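PDB 4QB7: fimbrium subunit Fim1C from Bacteroides vulgatus, which is probably a component of the fimbrial tip, part of the cell-surface filaments that mediate adhesion and biofilm formation. Local coordinates for residues I171-L182 against V252-F262; F270-N281 against L314-G322. All blocks are in the same frame, centred on the assembly; numbering follows the deposited sequence.

Interaction 1: I171-L182 against V252-F262; sequences IANIKVKPDVNL and VSDDQNATALF. With SO4 (sulfate ion), chain B.
Asn173 reaches across to the irregular break in strand 259-270, where its OD1 takes the amide of Phe262 (OD1 to N 3.1 Å, N-H...O 159°), the donor tilted from the amide plane. Weaker bonds from Leu261 N and from its own neighbour Ile174 N converge on the same oxygen. Leu261 N has its stronger acceptor in Ile174 O, 2.8 Å away. An alanine in place of Asn173 would probably leave the Phe262 amide without its acceptor and the backbone at Leu261-Phe262 less firmly fixed. Farther along, Val176 and Thr259 form a hydrogen-bonded antiparallel pair, Val176 N to Thr259 O and Thr259 N to Val176 O both 2.9 Å. This edge belongs to the mixed sheet of the fimbrillin-like fold, in which strand 159-178 also runs parallel to strand 323-331. A water lies within hydrogen-bonding distance of Val176 O, Asp254 O and Thr259 OG1, with more acceptors around it than protons to give. With its CG set between backbone N and carbonyl carbon (chi1 57°), Lys177 extends over Ala258, and its NZ meets a sulfate, probably from the crystallisation liquor, at 2.9 Å from O4; Ala258 N donates to the same oxygen. A second water accepts from Lys177 NZ and donates to Asp255 O. The buried Phe262 ring lies with one face over the Asn173-Ile174 peptide, Ile171 O at its edge, and CZ against Ile174 CD1 (3.7 Å).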
loop_
_atom_site.group_PDB
_atom_site.type_symbol
_atom_site.label_atom_id
_atom_site.label_comp_id
_atom_site.label_asym_id
_atom_site.label_seq_id
_atom_site.Cartn_x
_atom_site.Cartn_y
_atom_site.Cartn_z
ATOM N N ILE A 171 -1.521 4.111 4.651
ATOM C CA ILE A 171 -2.106 4.803 5.810
ATOM C C ILE A 171 -1.362 4.146 6.951
ATOM O O ILE A 171 -1.727 3.030 7.359
ATOM C CB ILE A 171 -3.662 4.777 5.936
ATOM C CG1 ILE A 171 -4.392 5.259 4.656
ATOM C CG2 ILE A 171 -4.125 5.544 7.152
ATOM C CD1 ILE A 171 -3.716 6.471 3.862
ATOM N N ALA A 172 -0.182 4.727 7.297
ATOM C CA ALA A 172 0.736 4.184 8.311
ATOM C C ALA A 172 0.106 4.161 9.699
ATOM O O ALA A 172 0.379 3.245 10.479
ATOM C CB ALA A 172 2.007 5.000 8.342
ATOM N N ASN A 173 -0.721 5.176 10.010
ATOM C CA ASN A 173 -1.417 5.281 11.280
ATOM C C ASN A 173 -2.436 6.392 11.284
ATOM O O ASN A 173 -2.428 7.267 10.433
ATOM C CB ASN A 173 -0.436 5.501 12.445
ATOM C CG ASN A 173 -0.701 4.595 13.611
ATOM O OD1 ASN A 173 -1.817 4.490 14.098
ATOM N ND2 ASN A 173 0.311 3.881 14.052
ATOM N N ILE A 174 -3.333 6.323 12.258
ATOM C CA ILE A 174 -4.332 7.316 12.622
ATOM C C ILE A 174 -4.144 7.456 14.130
ATOM O O ILE A 174 -4.306 6.480 14.866
ATOM C CB ILE A 174 -5.764 6.999 12.163
ATOM C CG1 ILE A 174 -5.801 6.845 10.636
ATOM C CG2 ILE A 174 -6.689 8.128 12.614
ATOM C CD1 ILE A 174 -6.996 6.243 10.069
ATOM N N LYS A 175 -3.631 8.628 14.553
ATOM C CA LYS A 175 -3.318 8.981 15.930
ATOM C C LYS A 175 -4.338 9.998 16.453
ATOM O O LYS A 175 -4.742 10.879 15.699
ATOM C CB LYS A 175 -1.905 9.569 15.978
ATOM C CG LYS A 175 -0.762 8.589 15.723
ATOM C CD LYS A 175 0.539 9.283 15.986
ATOM C CE LYS A 175 1.747 8.393 15.853
ATOM N NZ LYS A 175 2.970 9.202 15.601
ATOM N N VAL A 176 -4.769 9.893 17.728
ATOM C CA VAL A 176 -5.771 10.812 18.305
ATOM C C VAL A 176 -5.293 11.435 19.619
ATOM O O VAL A 176 -4.616 10.780 20.398
ATOM C CB VAL A 176 -7.152 10.128 18.524
ATOM C CG1 VAL A 176 -8.231 11.160 18.802
ATOM C CG2 VAL A 176 -7.561 9.257 17.334
ATOM N N LYS A 177 -5.678 12.696 19.884
ATOM C CA LYS A 177 -5.383 13.358 21.162
ATOM C C LYS A 177 -6.404 14.457 21.459
ATOM O O LYS A 177 -6.877 15.088 20.513
ATOM C CB LYS A 177 -3.964 13.954 21.187
ATOM C CG LYS A 177 -3.689 14.944 20.078
ATOM C CD LYS A 177 -2.435 15.707 20.274
ATOM C CE LYS A 177 -2.152 16.503 19.026
ATOM N NZ LYS A 177 -0.792 17.095 19.051
ATOM N N PRO A 178 -6.703 14.771 22.744
ATOM C CA PRO A 178 -7.539 15.952 23.027
ATOM C C PRO A 178 -6.698 17.232 22.843
ATOM O O PRO A 178 -5.460 17.126 22.755
ATOM C CB PRO A 178 -7.933 15.734 24.484
ATOM C CG PRO A 178 -6.753 15.036 25.080
ATOM C CD PRO A 178 -6.219 14.146 23.999
ATOM N N ASP A 179 -7.334 18.436 22.758
ATOM C CA ASP A 179 -6.557 19.683 22.558
ATOM C C ASP A 179 -6.004 20.243 23.883
ATOM O O ASP A 179 -5.148 21.122 23.866
ATOM C CB ASP A 179 -7.364 20.770 21.798
ATOM C CG ASP A 179 -8.616 21.282 22.488
ATOM O OD1 ASP A 179 -9.243 20.500 23.244
ATOM O OD2 ASP A 179 -9.019 22.437 22.209
ATOM N N VAL A 180 -6.494 19.738 25.013
ATOM C CA VAL A 180 -6.105 20.153 26.365
ATOM C C VAL A 180 -5.876 18.920 27.239
ATOM O O VAL A 180 -6.394 17.835 26.944
ATOM C CB VAL A 180 -7.163 21.101 27.039
ATOM C CG1 VAL A 180 -7.286 22.418 26.298
ATOM C CG2 VAL A 180 -8.527 20.437 27.180
ATOM N N ASN A 181 -5.156 19.119 28.352
ATOM C CA ASN A 181 -4.941 18.094 29.357
ATOM C C ASN A 181 -6.280 17.891 30.059
ATOM O O ASN A 181 -6.889 18.858 30.508
ATOM C CB ASN A 181 -3.841 18.554 30.315
ATOM C CG ASN A 181 -3.389 17.535 31.332
ATOM O OD1 ASN A 181 -4.183 16.863 32.012
ATOM N ND2 ASN A 181 -2.091 17.485 31.536
ATOM N N LEU A 182 -6.742 16.644 30.130
ATOM C CA LEU A 182 -8.028 16.245 30.704
ATOM C C LEU A 182 -7.986 16.061 32.202
ATOM O O LEU A 182 -9.020 15.798 32.826
ATOM C CB LEU A 182 -8.486 14.930 30.062
ATOM C CG LEU A 182 -8.566 14.837 28.543
ATOM C CD1 LEU A 182 -8.986 13.444 28.152
ATOM C CD2 LEU A 182 -9.571 15.849 27.974
ATOM N N VAL A 252 -6.828 7.333 24.298
ATOM C CA VAL A 252 -6.169 8.407 23.557
ATOM C C VAL A 252 -6.101 9.726 24.382
ATOM O O VAL A 252 -5.991 10.789 23.786
ATOM C CB VAL A 252 -6.856 8.626 22.174
ATOM C CG1 VAL A 252 -6.754 7.391 21.303
ATOM C CG2 VAL A 252 -8.303 9.064 22.321
ATOM N N SER A 253 -6.080 9.650 25.731
ATOM C CA SER A 253 -6.136 10.802 26.663
ATOM C C SER A 253 -4.892 11.719 26.725
ATOM O O SER A 253 -5.017 12.834 27.241
ATOM C CB SER A 253 -6.438 10.324 28.072
ATOM O OG SER A 253 -7.507 9.394 28.060
ATOM N N ASP A 254 -3.722 11.284 26.222
ATOM C CA ASP A 254 -2.485 12.072 26.256
ATOM C C ASP A 254 -2.562 13.279 25.309
ATOM O O ASP A 254 -2.654 13.110 24.099
ATOM C CB ASP A 254 -1.286 11.178 25.888
ATOM C CG ASP A 254 0.093 11.700 26.270
ATOM O OD1 ASP A 254 0.234 12.942 26.490
ATOM O OD2 ASP A 254 1.037 10.882 26.325
ATOM N N ASP A 255 -2.507 14.482 25.857
ATOM C CA ASP A 255 -2.601 15.720 25.076
ATOM C C ASP A 255 -1.247 16.143 24.492
ATOM O O ASP A 255 -1.194 16.977 23.573
ATOM C CB ASP A 255 -3.161 16.843 25.961
ATOM C CG ASP A 255 -2.234 17.236 27.094
ATOM O OD1 ASP A 255 -2.051 16.407 28.028
ATOM O OD2 ASP A 255 -1.681 18.376 27.047
ATOM N N GLN A 256 -0.163 15.588 25.050
ATOM C CA GLN A 256 1.213 15.905 24.666
ATOM C C GLN A 256 1.663 15.122 23.438
ATOM O O GLN A 256 2.266 15.719 22.547
ATOM C CB GLN A 256 2.170 15.688 25.844
ATOM C CG GLN A 256 2.073 16.782 26.934
ATOM C CD GLN A 256 2.368 18.175 26.405
ATOM O OE1 GLN A 256 1.461 18.994 26.206
ATOM N NE2 GLN A 256 3.642 18.458 26.118
ATOM N N ASN A 257 1.333 13.808 23.367
ATOM C CA ASN A 257 1.646 12.912 22.244
ATOM C C ASN A 257 0.419 12.143 21.844
ATOM O O ASN A 257 -0.132 11.401 22.665
ATOM C CB ASN A 257 2.768 11.919 22.590
ATOM C CG ASN A 257 3.971 12.539 23.236
ATOM O OD1 ASN A 257 4.751 13.232 22.576
ATOM N ND2 ASN A 257 4.105 12.336 24.555
ATOM N N ALA A 258 -0.017 12.325 20.577
ATOM C CA ALA A 258 -1.176 11.653 20.004
ATOM C C ALA A 258 -0.963 10.162 20.053
ATOM O O ALA A 258 0.145 9.703 19.791
ATOM C CB ALA A 258 -1.406 12.117 18.585
ATOM N N THR A 259 -2.009 9.413 20.424
ATOM C CA THR A 259 -1.986 7.959 20.585
ATOM C C THR A 259 -2.428 7.253 19.306
ATOM O O THR A 259 -3.485 7.561 18.776
ATOM C CB THR A 259 -2.840 7.594 21.787
ATOM O OG1 THR A 259 -2.230 8.210 22.930
ATOM C CG2 THR A 259 -2.984 6.087 21.979
ATOM N N ALA A 260 -1.623 6.284 18.837
ATOM C CA ALA A 260 -1.897 5.490 17.635
ATOM C C ALA A 260 -3.127 4.558 17.768
ATOM O O ALA A 260 -3.336 3.946 18.830
ATOM C CB ALA A 260 -0.682 4.653 17.306
ATOM N N LEU A 261 -3.888 4.399 16.660
ATOM C CA LEU A 261 -5.051 3.498 16.613
ATOM C C LEU A 261 -4.695 2.155 15.931
ATOM O O LEU A 261 -5.400 1.164 16.118
ATOM C CB LEU A 261 -6.265 4.142 15.921
ATOM C CG LEU A 261 -6.826 5.449 16.501
ATOM C CD1 LEU A 261 -7.959 5.936 15.652
ATOM C CD2 LEU A 261 -7.265 5.311 17.969
ATOM N N PHE A 262 -3.594 2.134 15.168
ATOM C CA PHE A 262 -3.060 0.939 14.496
ATOM C C PHE A 262 -1.881 0.417 15.269
ATOM O O PHE A 262 -1.129 1.221 15.837
ATOM C CB PHE A 262 -2.587 1.234 13.046
ATOM C CG PHE A 262 -3.538 1.850 12.044
ATOM C CD1 PHE A 262 -4.887 2.027 12.347
ATOM C CD2 PHE A 262 -3.100 2.195 10.773
ATOM C CE1 PHE A 262 -5.765 2.584 11.413
ATOM C CE2 PHE A 262 -3.977 2.770 9.850
ATOM C CZ PHE A 262 -5.300 2.964 10.181
HETATM S S SO4 B . 1.733 14.456 17.831
HETATM O O1 SO4 B . 2.993 14.470 18.569
HETATM O O2 SO4 B . 1.695 15.530 16.827
HETATM O O3 SO4 B . 1.597 13.158 17.156
HETATM O O4 SO4 B . 0.684 14.662 18.823
HETATM O O HOH W 1 -3.306 10.692 22.824
HETATM O O HOH W 2 0.433 18.133 21.348
HETATM O O HOH W 3 -1.989 20.784 25.283
HETATM O O HOH W 4 -0.213 19.020 29.518
HETATM O O HOH W 5 -4.725 14.309 29.437
#

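Interaction 2: F270-N281 against L314-G322; sequences FIPVNNKNGTTN and LPKNTFKKG
Thr279 and Thr318 lie side by side, and the bonds between their backbones and hydroxyl hold the two loops together. Thr279 N donates to Thr318 O at 2.8 Å, while Thr318 N donates back to Thr279 OG1. That hydroxyl sits between its own backbone N and carbonyl carbon (chi1 55°), which turns it to segment 314-322 and to a water shared with Asn281 O and Pro315 O. Asn317 N closes on Thr279 O at 2.7 Å. Toward the other end, Val273 N bonds Phe319 O (2.9 Å, N-H...O 165°), and Lys321 N donates to Asn275 O. CE2 of Phe319 rests over one face of the Phe270 ring, 3.6 Å from CD2, the planes inclined by 31°. Farther out, Leu202 and Leu285 of neighbouring loops and Tyr327 of strand 323-331 pack on Phe319, which thus joins these irregular loops to the mixed sheet of the fimbrillin-like fold. Asn274 ND2 braces the first loop through Gly278 O, and Thr318 OG1 is bonded to Asp342 and Tyr327. Lys321 runs alongside Pro272 to a salt bridge with Asp213; Lys276 NZ, 4.1 Å from Lys321 NZ, makes a long, weak ion pair with the same carboxylate, and that negative charge would probably ease the repulsion between the two ammonium groups.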
loop_
_atom_site.group_PDB
_atom_site.type_symbol
_atom_site.label_atom_id
_atom_site.label_comp_id
_atom_site.label_asym_id
_atom_site.label_seq_id
_atom_site.Cartn_x
_atom_site.Cartn_y
_atom_site.Cartn_z
ATOM N N PHE A 270 -3.727 1.126 -0.072
ATOM C CA PHE A 270 -4.792 1.370 -1.052
ATOM C C PHE A 270 -4.266 1.763 -2.417
ATOM O O PHE A 270 -3.166 2.307 -2.489
ATOM C CB PHE A 270 -5.678 2.534 -0.544
ATOM C CG PHE A 270 -6.607 2.211 0.597
ATOM C CD1 PHE A 270 -7.820 1.576 0.367
ATOM C CD2 PHE A 270 -6.277 2.553 1.900
ATOM C CE1 PHE A 270 -8.677 1.268 1.429
ATOM C CE2 PHE A 270 -7.154 2.280 2.956
ATOM C CZ PHE A 270 -8.345 1.636 2.714
ATOM N N ILE A 271 -5.099 1.565 -3.493
ATOM C CA ILE A 271 -4.846 2.096 -4.832
ATOM C C ILE A 271 -4.886 3.631 -4.606
ATOM O O ILE A 271 -5.819 4.127 -3.942
ATOM C CB ILE A 271 -5.843 1.582 -5.903
ATOM C CG1 ILE A 271 -5.744 0.057 -6.077
ATOM C CG2 ILE A 271 -5.608 2.283 -7.239
ATOM C CD1 ILE A 271 -6.900 -0.571 -6.710
ATOM N N PRO A 272 -3.823 4.373 -5.001
ATOM C CA PRO A 272 -3.788 5.813 -4.692
ATOM C C PRO A 272 -4.871 6.618 -5.416
ATOM O O PRO A 272 -5.493 6.127 -6.375
ATOM C CB PRO A 272 -2.380 6.227 -5.144
ATOM C CG PRO A 272 -2.028 5.263 -6.194
ATOM C CD PRO A 272 -2.631 3.961 -5.775
ATOM N N VAL A 273 -5.107 7.846 -4.951
ATOM C CA VAL A 273 -6.068 8.744 -5.601
ATOM C C VAL A 273 -5.237 9.702 -6.473
ATOM O O VAL A 273 -4.277 10.299 -5.980
ATOM C CB VAL A 273 -7.001 9.490 -4.595
ATOM C CG1 VAL A 273 -7.918 10.453 -5.321
ATOM C CG2 VAL A 273 -7.833 8.502 -3.784
ATOM N N ASN A 274 -5.578 9.817 -7.761
ATOM C CA ASN A 274 -4.898 10.694 -8.724
ATOM C C ASN A 274 -3.388 10.504 -8.719
ATOM O O ASN A 274 -2.637 11.478 -8.813
ATOM C CB ASN A 274 -5.251 12.156 -8.476
ATOM C CG ASN A 274 -6.693 12.444 -8.716
ATOM O OD1 ASN A 274 -7.286 11.998 -9.703
ATOM N ND2 ASN A 274 -7.289 13.174 -7.799
ATOM N N ASN A 275 -2.954 9.236 -8.616
ATOM C CA ASN A 275 -1.565 8.838 -8.587
ATOM C C ASN A 275 -0.772 9.640 -7.551
ATOM O O ASN A 275 -1.098 9.567 -6.370
ATOM C CB ASN A 275 -0.927 8.918 -9.977
ATOM C CG ASN A 275 -1.424 7.815 -10.865
ATOM O OD1 ASN A 275 -1.033 6.662 -10.721
ATOM N ND2 ASN A 275 -2.387 8.123 -11.716
ATOM N N LYS A 276 0.293 10.358 -7.966
ATOM C CA LYS A 276 1.173 11.056 -7.018
ATOM C C LYS A 276 0.588 12.400 -6.503
ATOM O O LYS A 276 1.156 13.005 -5.587
ATOM C CB LYS A 276 2.572 11.236 -7.636
ATOM C CG LYS A 276 3.545 10.161 -7.126
ATOM C CD LYS A 276 4.670 9.795 -8.100
ATOM C CE LYS A 276 5.510 8.619 -7.607
ATOM N NZ LYS A 276 6.644 8.309 -8.527
ATOM N N ASN A 277 -0.583 12.805 -7.017
ATOM C CA ASN A 277 -1.231 14.062 -6.653
ATOM C C ASN A 277 -2.213 13.991 -5.473
ATOM O O ASN A 277 -2.442 15.017 -4.836
ATOM C CB ASN A 277 -1.976 14.608 -7.852
ATOM C CG ASN A 277 -1.066 15.133 -8.917
ATOM O OD1 ASN A 277 0.066 15.576 -8.663
ATOM N ND2 ASN A 277 -1.569 15.132 -10.127
ATOM N N GLY A 278 -2.818 12.832 -5.243
ATOM C CA GLY A 278 -3.787 12.658 -4.182
ATOM C C GLY A 278 -5.152 13.268 -4.448
ATOM O O GLY A 278 -5.437 13.774 -5.541
ATOM N N THR A 279 -6.010 13.249 -3.413
ATOM C CA THR A 279 -7.368 13.783 -3.506
ATOM C C THR A 279 -7.371 15.231 -3.969
ATOM O O THR A 279 -6.512 16.029 -3.571
ATOM C CB THR A 279 -8.086 13.632 -2.189
ATOM O OG1 THR A 279 -7.290 14.253 -1.184
ATOM C CG2 THR A 279 -8.359 12.179 -1.847
ATOM N N THR A 280 -8.356 15.553 -4.834
ATOM C CA THR A 280 -8.543 16.866 -5.442
ATOM C C THR A 280 -8.955 17.886 -4.372
ATOM O O THR A 280 -8.413 18.995 -4.353
ATOM C CB THR A 280 -9.569 16.764 -6.589
ATOM O OG1 THR A 280 -9.121 15.796 -7.553
ATOM C CG2 THR A 280 -9.789 18.086 -7.284
ATOM N N ASN A 281 -9.893 17.502 -3.478
ATOM C CA ASN A 281 -10.436 18.386 -2.457
ATOM C C ASN A 281 -10.480 17.773 -1.091
ATOM O O ASN A 281 -10.577 16.557 -0.952
ATOM C CB ASN A 281 -11.872 18.790 -2.821
ATOM C CG ASN A 281 -12.083 19.286 -4.229
ATOM O OD1 ASN A 281 -12.857 18.700 -4.994
ATOM N ND2 ASN A 281 -11.413 20.372 -4.607
ATOM N N LEU A 314 -10.742 14.358 5.536
ATOM C CA LEU A 314 -9.312 14.234 5.298
ATOM C C LEU A 314 -8.888 15.361 4.351
ATOM O O LEU A 314 -9.689 15.776 3.490
ATOM C CB LEU A 314 -8.928 12.852 4.761
ATOM C CG LEU A 314 -9.210 11.690 5.707
ATOM C CD1 LEU A 314 -8.949 10.363 5.037
ATOM C CD2 LEU A 314 -8.459 11.842 7.028
ATOM N N PRO A 315 -7.669 15.930 4.523
ATOM C CA PRO A 315 -7.292 17.088 3.685
ATOM C C PRO A 315 -7.089 16.739 2.222
ATOM O O PRO A 315 -7.049 15.572 1.855
ATOM C CB PRO A 315 -5.986 17.586 4.322
ATOM C CG PRO A 315 -5.459 16.450 5.097
ATOM C CD PRO A 315 -6.622 15.617 5.525
ATOM N N LYS A 316 -6.973 17.761 1.383
ATOM C CA LYS A 316 -6.707 17.563 -0.033
ATOM C C LYS A 316 -5.287 17.052 -0.183
ATOM O O LYS A 316 -4.498 17.146 0.766
ATOM C CB LYS A 316 -6.945 18.849 -0.865
ATOM C CG LYS A 316 -6.032 20.038 -0.570
ATOM C CD LYS A 316 -6.196 21.082 -1.662
ATOM C CE LYS A 316 -5.320 22.307 -1.512
ATOM N NZ LYS A 316 -5.286 23.121 -2.768
ATOM N N ASN A 317 -4.970 16.502 -1.374
ATOM C CA ASN A 317 -3.651 15.981 -1.739
ATOM C C ASN A 317 -3.242 14.843 -0.763
ATOM O O ASN A 317 -2.102 14.768 -0.305
ATOM C CB ASN A 317 -2.610 17.130 -1.829
ATOM C CG ASN A 317 -3.027 18.258 -2.763
ATOM O OD1 ASN A 317 -3.547 18.040 -3.869
ATOM N ND2 ASN A 317 -2.839 19.498 -2.327
ATOM N N THR A 318 -4.201 13.967 -0.449
ATOM C CA THR A 318 -3.995 12.809 0.419
ATOM C C THR A 318 -4.261 11.544 -0.406
ATOM O O THR A 318 -4.887 11.620 -1.470
ATOM C CB THR A 318 -4.827 12.902 1.709
ATOM O OG1 THR A 318 -4.206 12.091 2.704
ATOM C CG2 THR A 318 -6.261 12.488 1.527
ATOM N N PHE A 319 -3.811 10.387 0.115
ATOM C CA PHE A 319 -3.838 9.078 -0.531
ATOM C C PHE A 319 -2.936 9.160 -1.799
ATOM O O PHE A 319 -3.307 8.700 -2.885
ATOM C CB PHE A 319 -5.274 8.595 -0.810
ATOM C CG PHE A 319 -5.938 7.774 0.273
ATOM C CD1 PHE A 319 -6.022 8.248 1.581
ATOM C CD2 PHE A 319 -6.601 6.588 -0.038
ATOM C CE1 PHE A 319 -6.750 7.538 2.564
ATOM C CE2 PHE A 319 -7.322 5.880 0.946
ATOM C CZ PHE A 319 -7.377 6.352 2.240
ATOM N N LYS A 320 -1.739 9.772 -1.634
ATOM C CA LYS A 320 -0.736 9.958 -2.689
ATOM C C LYS A 320 0.052 8.675 -2.950
ATOM O O LYS A 320 0.500 8.015 -1.999
ATOM C CB LYS A 320 0.263 11.064 -2.309
ATOM C CG LYS A 320 -0.262 12.480 -2.327
ATOM C CD LYS A 320 0.785 13.454 -1.774
ATOM C CE LYS A 320 0.827 14.700 -2.619
ATOM N NZ LYS A 320 1.473 15.832 -1.914
ATOM N N LYS A 321 0.262 8.345 -4.233
ATOM C CA LYS A 321 1.081 7.196 -4.642
ATOM C C LYS A 321 2.489 7.319 -4.078
ATOM O O LYS A 321 3.089 8.394 -4.143
ATOM C CB LYS A 321 1.139 7.136 -6.171
ATOM C CG LYS A 321 1.786 5.911 -6.742
ATOM C CD LYS A 321 1.597 5.888 -8.261
ATOM C CE LYS A 321 2.521 4.915 -8.964
ATOM N NZ LYS A 321 3.933 5.296 -8.796
ATOM N N GLY A 322 2.987 6.232 -3.509
ATOM C CA GLY A 322 4.334 6.172 -2.964
ATOM C C GLY A 322 4.586 7.019 -1.734
ATOM O O GLY A 322 5.748 7.311 -1.421
HETATM O O HOH W 6 -9.578 14.445 0.590
#

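In the fold
Both segments of interaction 1 precede those of interaction 2 in the sequence, and strand 259-270 leads from one to the other: it starts within 252-262 and ends at Phe270. Their centres lie about 23 Å apart, yet they meet through apolar packing, Ile171 CD1 standing 3.5 Å from Phe319 CE1. Ile171 CG1 also comes to 4.3 Å from Phe270 CD2, so the first residue of 171-182 borders both aromatic rings of interaction 2. Strand 323-331, which follows 314-322 directly, pairs in parallel with strand 159-178. Interaction 2 is about 12 Å from the chain centre and interaction 1 about 23 Å. A sulfate binds at interaction 1, and another lies about 6 Å from the side chain of Asn275.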